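Local coordinates for CELL division control protein 6 (Pyrobaculum aerophilum, PDB 1FNN), which binds ADP and magnesium as an AAA+ ATPase of the Cdc6/Cdc18 family and is probably involved in regulating DNA replication, at residues L242-A253 / D266-L275. Numbering follows the deposited sequence.
Sequences LAIDILYRSAYA and DVRKSSKEVL. With ADP (adenosine-5'-diphosphate), chain D.
S250 packs against S270 and V267 where helical segments 242-253 and 266-274 cross, the axes of these segments 8.3 Å apart at their closest and at 129° to each other. The side chain of S270 enters as a knob between I246, R249, S250 and A253, its OG 3.4 Å from R249 CB. S250 OG, anti to its own carbonyl carbon (chi1 -60°), turns back along the helix to I246 O at 2.7 Å, sharing that oxygen with S250 N, which arrives from the other face of the carbonyl. The same hydroxyl rests 3.2 Å from V267 CA, in the tightly packed part of the contact, where small side chains lie between the two backbones. Replacing S250 with a leucine would probably force the helices apart, because the bulkier chain would press on V267 and S270, and would leave I246 O without its second donor. Toward the C-terminal end of 266-275, V274 is the second knob: its CG2 wedges between L242 CD1 (3.5 Å) and I246 CG1, while L242 CD2 meets L275 CD2 equally tightly.

The solvent side is looser. There R249 lays one guanidinium face over V274 CG1 and forms a salt bridge through NE to D245 OD1 (2.7 Å), met from above the carboxylate plane; E273 offers R249 NH2 little more than CB at 4.0 Å. Both helices belong to the AAA+ lid domain. Helix 217-227 packs against V267 and L275 as well as A243 and L247, whereas A243 and I244 lean on helix 195-209, and I244 reaches the ADP ribose beside that helix.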
# COMPACT_ATOMS: atom_id res chain seq x y z
N LEU A 242 2.21 3.19 -2.48
CA LEU A 242 1.96 4.47 -3.17
C LEU A 242 2.51 5.62 -2.36
O LEU A 242 3.10 6.51 -2.96
CB LEU A 242 0.42 4.61 -3.31
CG LEU A 242 -0.08 5.90 -3.96
CD1 LEU A 242 0.45 6.01 -5.37
CD2 LEU A 242 -1.64 5.90 -3.90
N ALA A 243 2.28 5.66 -1.04
CA ALA A 243 2.77 6.76 -0.24
C ALA A 243 4.28 6.84 -0.29
O ALA A 243 4.85 7.92 -0.46
CB ALA A 243 2.26 6.71 1.20
N ILE A 244 4.95 5.68 -0.17
CA ILE A 244 6.44 5.72 -0.23
C ILE A 244 6.93 6.11 -1.60
O ILE A 244 7.89 6.84 -1.82
CB ILE A 244 6.99 4.32 0.21
CG1 ILE A 244 6.62 4.06 1.67
CG2 ILE A 244 8.50 4.29 -0.04
CD1 ILE A 244 6.68 2.59 2.13
N ASP A 245 6.26 5.66 -2.66
CA ASP A 245 6.61 6.01 -4.03
C ASP A 245 6.48 7.54 -4.21
O ASP A 245 7.38 8.17 -4.75
CB ASP A 245 5.67 5.23 -4.94
CG ASP A 245 5.80 5.33 -6.42
OD1 ASP A 245 6.78 5.83 -6.97
OD2 ASP A 245 4.91 4.90 -7.18
N ILE A 246 5.42 8.14 -3.63
CA ILE A 246 5.28 9.59 -3.77
C ILE A 246 6.37 10.32 -3.01
O ILE A 246 6.88 11.33 -3.52
CB ILE A 246 3.85 10.06 -3.31
CG1 ILE A 246 2.85 9.60 -4.38
CG2 ILE A 246 3.89 11.57 -3.11
CD1 ILE A 246 1.39 9.65 -3.84
N LEU A 247 6.70 9.91 -1.78
CA LEU A 247 7.78 10.54 -1.03
C LEU A 247 9.11 10.53 -1.81
O LEU A 247 9.80 11.55 -1.98
CB LEU A 247 7.98 9.87 0.33
CG LEU A 247 9.14 10.32 1.21
CD1 LEU A 247 9.12 11.84 1.47
CD2 LEU A 247 9.13 9.64 2.59
N TYR A 248 9.41 9.36 -2.36
CA TYR A 248 10.71 9.21 -3.07
C TYR A 248 10.74 10.04 -4.34
O TYR A 248 11.70 10.77 -4.66
CB TYR A 248 10.88 7.72 -3.41
CG TYR A 248 12.17 7.39 -4.16
CD1 TYR A 248 13.40 7.77 -3.63
CD2 TYR A 248 12.14 6.69 -5.36
CE1 TYR A 248 14.58 7.48 -4.29
CE2 TYR A 248 13.32 6.40 -6.02
CZ TYR A 248 14.53 6.79 -5.48
OH TYR A 248 15.71 6.49 -6.15
N ARG A 249 9.70 9.98 -5.17
CA ARG A 249 9.55 10.84 -6.33
C ARG A 249 9.61 12.34 -5.99
O ARG A 249 10.27 13.08 -6.74
CB ARG A 249 8.21 10.64 -7.07
CG ARG A 249 8.25 9.40 -7.95
CD ARG A 249 6.86 8.91 -8.28
NE ARG A 249 6.71 7.67 -9.00
CZ ARG A 249 6.84 7.49 -10.29
NH1 ARG A 249 6.66 6.29 -10.80
NH2 ARG A 249 7.15 8.51 -11.09
N SER A 250 9.15 12.73 -4.82
CA SER A 250 9.14 14.14 -4.43
C SER A 250 10.55 14.53 -4.02
O SER A 250 10.94 15.67 -4.23
CB SER A 250 8.16 14.43 -3.29
OG SER A 250 6.82 14.07 -3.71
N ALA A 251 11.20 13.68 -3.22
CA ALA A 251 12.60 13.98 -2.83
C ALA A 251 13.46 14.14 -4.07
O ALA A 251 14.27 15.09 -4.13
CB ALA A 251 13.18 12.87 -1.94
N TYR A 252 13.27 13.28 -5.06
CA TYR A 252 14.09 13.35 -6.25
C TYR A 252 13.74 14.57 -7.08
O TYR A 252 14.65 15.22 -7.61
CB TYR A 252 14.01 12.08 -7.12
CG TYR A 252 14.82 12.16 -8.38
CD1 TYR A 252 16.21 12.01 -8.32
CD2 TYR A 252 14.22 12.38 -9.62
CE1 TYR A 252 16.99 12.08 -9.48
CE2 TYR A 252 14.98 12.46 -10.77
CZ TYR A 252 16.36 12.30 -10.68
OH TYR A 252 17.10 12.37 -11.84
N ALA A 253 12.43 14.82 -7.28
CA ALA A 253 12.05 16.07 -7.96
C ALA A 253 12.71 17.24 -7.27
O ALA A 253 13.36 18.07 -7.92
CB ALA A 253 10.50 16.18 -7.97
N ASP A 266 6.65 19.76 -5.45
CA ASP A 266 7.25 18.43 -5.79
C ASP A 266 6.26 17.33 -5.51
O ASP A 266 6.06 16.38 -6.29
CB ASP A 266 8.53 18.30 -4.92
CG ASP A 266 9.54 19.43 -5.20
OD1 ASP A 266 9.74 19.62 -6.43
OD2 ASP A 266 9.97 19.95 -4.18
N VAL A 267 5.56 17.37 -4.35
CA VAL A 267 4.55 16.37 -4.03
C VAL A 267 3.40 16.35 -5.05
O VAL A 267 2.94 15.29 -5.51
CB VAL A 267 4.01 16.60 -2.61
CG1 VAL A 267 2.82 15.75 -2.20
CG2 VAL A 267 5.12 16.43 -1.55
N ARG A 268 2.86 17.54 -5.41
CA ARG A 268 1.73 17.61 -6.34
C ARG A 268 2.07 16.98 -7.67
O ARG A 268 1.33 16.19 -8.28
CB ARG A 268 1.32 19.12 -6.56
CG ARG A 268 0.75 19.74 -5.27
CD ARG A 268 0.19 21.20 -5.45
NE ARG A 268 0.03 21.77 -4.09
CZ ARG A 268 0.73 22.80 -3.68
NH1 ARG A 268 1.62 23.38 -4.51
NH2 ARG A 268 0.56 23.28 -2.46
N LYS A 269 3.25 17.32 -8.21
CA LYS A 269 3.69 16.75 -9.48
C LYS A 269 3.92 15.24 -9.31
O LYS A 269 3.49 14.52 -10.21
CB LYS A 269 4.96 17.42 -10.02
CG LYS A 269 5.00 18.90 -9.68
CD LYS A 269 5.34 19.79 -10.89
CE LYS A 269 4.47 21.04 -10.90
NZ LYS A 269 5.13 22.24 -11.45
N SER A 270 4.52 14.82 -8.20
CA SER A 270 4.76 13.36 -8.04
C SER A 270 3.45 12.60 -7.92
O SER A 270 3.19 11.59 -8.59
CB SER A 270 5.68 13.15 -6.82
OG SER A 270 6.98 13.76 -7.13
N SER A 271 2.52 13.14 -7.09
CA SER A 271 1.20 12.57 -6.97
C SER A 271 0.52 12.43 -8.31
O SER A 271 -0.07 11.38 -8.64
CB SER A 271 0.31 13.41 -6.01
OG SER A 271 -1.00 12.82 -6.11
N LYS A 272 0.65 13.43 -9.19
CA LYS A 272 -0.03 13.31 -10.49
C LYS A 272 0.56 12.27 -11.40
O LYS A 272 -0.13 11.70 -12.26
CB LYS A 272 -0.12 14.70 -11.15
CG LYS A 272 -1.46 14.93 -11.83
CD LYS A 272 -1.44 16.23 -12.61
CE LYS A 272 -2.56 16.26 -13.65
NZ LYS A 272 -2.56 17.57 -14.37
N GLU A 273 1.86 11.90 -11.24
CA GLU A 273 2.40 10.82 -12.05
C GLU A 273 1.85 9.47 -11.66
O GLU A 273 1.84 8.56 -12.51
CB GLU A 273 3.94 10.78 -11.92
CG GLU A 273 4.58 11.99 -12.59
CD GLU A 273 4.90 11.77 -14.04
OE1 GLU A 273 4.38 10.84 -14.69
OE2 GLU A 273 5.72 12.55 -14.57
N VAL A 274 1.48 9.26 -10.40
CA VAL A 274 0.97 7.96 -9.99
C VAL A 274 -0.52 7.92 -9.65
O VAL A 274 -1.00 6.85 -9.25
CB VAL A 274 1.73 7.45 -8.75
CG1 VAL A 274 3.21 7.25 -9.14
CG2 VAL A 274 1.64 8.40 -7.58
N LEU A 275 -1.18 9.09 -9.59
CA LEU A 275 -2.60 9.06 -9.20
C LEU A 275 -3.46 9.80 -10.21
O LEU A 275 -2.95 10.77 -10.80
CB LEU A 275 -2.83 9.78 -7.87
CG LEU A 275 -2.35 9.09 -6.61
CD1 LEU A 275 -2.54 9.94 -5.38
CD2 LEU A 275 -3.07 7.75 -6.45
PB ADP D . 1.34 -5.75 0.18
O1B ADP D . 1.84 -7.17 -0.09
O2B ADP D . 0.35 -5.68 1.20
O3B ADP D . 0.82 -5.37 -1.12
PA ADP D . 3.81 -4.55 0.93
O1A ADP D . 4.21 -5.55 1.94
O2A ADP D . 4.58 -4.69 -0.31
O3A ADP D . 2.30 -4.64 0.67
O5' ADP D . 4.09 -3.03 1.46
C5' ADP D . 4.07 -2.02 0.46
C4' ADP D . 5.25 -1.08 0.77
O4' ADP D . 5.03 -0.51 2.04
C3' ADP D . 6.60 -1.78 0.87
O3' ADP D . 7.60 -0.86 0.45
C2' ADP D . 6.62 -2.11 2.32
O2' ADP D . 7.95 -2.30 2.82
C1' ADP D . 6.05 -0.82 2.92
N9 ADP D . 5.40 -1.15 4.13
C8 ADP D . 4.15 -1.69 4.25
N7 ADP D . 3.66 -1.68 5.45
C5 ADP D . 4.68 -1.09 6.18
C6 ADP D . 4.80 -0.80 7.55
N6 ADP D . 3.84 -1.12 8.41
N1 ADP D . 5.93 -0.23 7.98
C2 ADP D . 6.89 0.03 7.11
N3 ADP D . 6.91 -0.18 5.79
C4 ADP D . 5.74 -0.76 5.39